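Arginine--tRNA ligase (PDB 3FNR) joins L-arginine to tRNA(Arg) at the expense of ATP, releasing AMP and diphosphate, as a monomeric class I aminoacyl-tRNA synthetase. Local coordinates at residues 311-316 with 394-399. The protein carries 1 engineered substitution. Sequence-based numbering, arbitrary orientation. Where two conformers were deposited one is given.
Sequences IFLSKK and RALQKI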
loop_
_atom_site.group_PDB
_atom_site.type_symbol
_atom_site.label_atom_id
_atom_site.label_comp_id
_atom_site.label_asym_id
_atom_site.label_seq_id
_atom_site.Cartn_x
_atom_site.Cartn_y
_atom_site.Cartn_z
ATOM N N ILE A 311 -3.394 9.766 5.734
ATOM C CA ILE A 311 -4.793 9.516 6.018
ATOM C C ILE A 311 -5.090 8.028 5.964
ATOM O O ILE A 311 -5.706 7.489 6.879
ATOM C CB ILE A 311 -5.697 10.267 5.008
ATOM C CG1 ILE A 311 -5.614 11.774 5.242
ATOM C CG2 ILE A 311 -7.143 9.815 5.115
ATOM C CD1 ILE A 311 -6.071 12.606 4.049
ATOM N N PHE A 312 -4.599 7.359 4.918
ATOM C CA PHE A 312 -4.937 5.955 4.691
ATOM C C PHE A 312 -4.204 4.962 5.598
ATOM O O PHE A 312 -4.498 3.767 5.589
ATOM C CB PHE A 312 -4.823 5.601 3.201
ATOM C CG PHE A 312 -5.989 6.095 2.385
ATOM C CD1 PHE A 312 -7.085 5.275 2.155
ATOM C CD2 PHE A 312 -6.017 7.394 1.895
ATOM C CE1 PHE A 312 -8.176 5.726 1.421
ATOM C CE2 PHE A 312 -7.113 7.857 1.168
ATOM C CZ PHE A 312 -8.190 7.017 0.928
ATOM N N LEU A 313 -3.266 5.475 6.388
ATOM C CA LEU A 313 -2.537 4.675 7.361
ATOM C C LEU A 313 -2.998 4.948 8.794
ATOM O O LEU A 313 -2.617 4.232 9.714
ATOM C CB LEU A 313 -1.046 4.971 7.248
ATOM C CG LEU A 313 -0.075 3.890 7.704
ATOM C CD1 LEU A 313 -0.039 2.747 6.689
ATOM C CD2 LEU A 313 1.295 4.500 7.897
ATOM N N SER A 314 -3.853 5.954 8.959
ATOM C CA SER A 314 -4.050 6.613 10.252
ATOM C C SER A 314 -4.972 5.892 11.227
ATOM O O SER A 314 -5.067 6.281 12.390
ATOM C CB SER A 314 -4.531 8.059 10.046
ATOM O OG SER A 314 -5.824 8.076 9.464
ATOM N N LYS A 315 -5.653 4.855 10.768
ATOM C CA LYS A 315 -6.486 4.067 11.668
ATOM C C LYS A 315 -6.339 2.580 11.381
ATOM O O LYS A 315 -6.090 2.190 10.233
ATOM C CB LYS A 315 -7.955 4.527 11.592
ATOM C CG LYS A 315 -8.878 4.085 12.752
ATOM C CD LYS A 315 -8.585 4.762 14.109
ATOM C CE LYS A 315 -7.647 3.944 15.024
ATOM N NZ LYS A 315 -8.082 2.534 15.253
ATOM N N LYS A 316 -6.475 1.771 12.436
ATOM C CA LYS A 316 -6.417 0.304 12.363
ATOM C C LYS A 316 -7.162 -0.236 11.139
ATOM O O LYS A 316 -8.299 0.169 10.867
ATOM C CB LYS A 316 -6.968 -0.317 13.651
ATOM C CG LYS A 316 -6.668 -1.801 13.850
ATOM C CD LYS A 316 -7.052 -2.236 15.261
ATOM C CE LYS A 316 -6.551 -3.636 15.597
ATOM N NZ LYS A 316 -7.441 -4.710 15.069
ATOM N N ARG A 394 1.192 -5.834 13.120
ATOM C CA ARG A 394 0.614 -5.321 11.863
ATOM C C ARG A 394 -0.169 -4.018 12.081
ATOM O O ARG A 394 -1.055 -3.664 11.296
ATOM C CB ARG A 394 -0.238 -6.380 11.130
ATOM C CG ARG A 394 0.380 -7.784 11.025
ATOM C CD ARG A 394 1.607 -7.844 10.127
ATOM N NE ARG A 394 2.031 -9.229 9.914
ATOM C CZ ARG A 394 3.059 -9.816 10.519
ATOM N NH1 ARG A 394 3.345 -11.084 10.245
ATOM N NH2 ARG A 394 3.814 -9.141 11.383
ATOM N N ALA A 395 0.188 -3.295 13.142
ATOM C CA ALA A 395 -0.496 -2.064 13.524
ATOM C C ALA A 395 0.251 -0.837 13.002
ATOM O O ALA A 395 0.946 -0.143 13.754
ATOM C CB ALA A 395 -0.651 -2.000 15.050
ATOM N N LEU A 396 0.107 -0.565 11.710
ATOM C CA LEU A 396 0.882 0.501 11.077
ATOM C C LEU A 396 0.474 1.914 11.503
ATOM O O LEU A 396 1.255 2.847 11.348
ATOM C CB LEU A 396 0.877 0.363 9.548
ATOM C CG LEU A 396 1.390 -0.967 8.986
ATOM C CD1 LEU A 396 1.407 -0.969 7.469
ATOM C CD2 LEU A 396 2.762 -1.316 9.528
ATOM N N GLN A 397 -0.732 2.060 12.055
ATOM C CA GLN A 397 -1.208 3.346 12.569
ATOM C C GLN A 397 -0.435 3.849 13.781
ATOM O O GLN A 397 -0.541 5.024 14.122
ATOM C CB GLN A 397 -2.716 3.316 12.863
ATOM C CG GLN A 397 -3.129 2.634 14.170
ATOM C CD GLN A 397 -3.076 1.110 14.099
ATOM O OE1 GLN A 397 -3.008 0.520 13.016
ATOM N NE2 GLN A 397 -3.112 0.467 15.260
ATOM N N LYS A 398 0.345 2.972 14.415
ATOM C CA LYS A 398 1.289 3.363 15.462
ATOM C C LYS A 398 2.379 4.304 14.933
ATOM O O LYS A 398 2.946 5.096 15.691
ATOM C CB LYS A 398 1.944 2.129 16.102
ATOM C CG LYS A 398 0.992 1.151 16.801
ATOM C CD LYS A 398 0.879 1.418 18.300
ATOM C CE LYS A 398 0.096 0.318 19.026
ATOM N NZ LYS A 398 0.791 -1.008 18.994
ATOM N N ILE A 399 2.685 4.216 13.641
ATOM C CA ILE A 399 3.674 5.124 13.048
ATOM C C ILE A 399 3.179 6.601 12.990
ATOM O O ILE A 399 3.860 7.476 13.532
ATOM C CB ILE A 399 4.257 4.610 11.684
ATOM C CG1 ILE A 399 4.825 3.193 11.815
ATOM C CG2 ILE A 399 5.349 5.544 11.171
ATOM C CD1 ILE A 399 5.264 2.572 10.462
#
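S314, whose backbone touches Q397 across the contact, gives both its N and its OG to I311 O, from the same face of that carbonyl plane. The hydroxyl bond is the shorter: S314 OG is 2.7 Å from I311 O. These bonds close the type I turn 311-314. No hydrogen bond joins the two segments. The carbonyl oxygen of L313 faces Q397, with L313 O 3.3 Å from Q397 CB, and makes a bent CA-H...O contact with Q397 CA. The Q397 side chain runs alongside the backbone of S314 to K316. Its CG sits between the backbone N and the carbonyl carbon (chi1 79°), and the chain then bends at chi2, which brings CD beside K316 N and CA. Q397 OE1 is 3.5 Å from K316 CA. The ammonium of K316 is instead paired with D318. On the buried side L313 and L396 cross obliquely. L313 CD1 is 3.8 Å from L396 CB, while L313 CD2 approaches L396 O. Helix 50-65 adjoins both leucines, through T58 at L313 and F55 and L62 at L396. M446 also touches L313. The contact joins the loop between helix 305-311 and strand 321-324 to the turn between helices 383-393 and 398-416, consistent with a junction between the class I catalytic domain and the DALR-type helical anticodon-binding domain of an ArgRS.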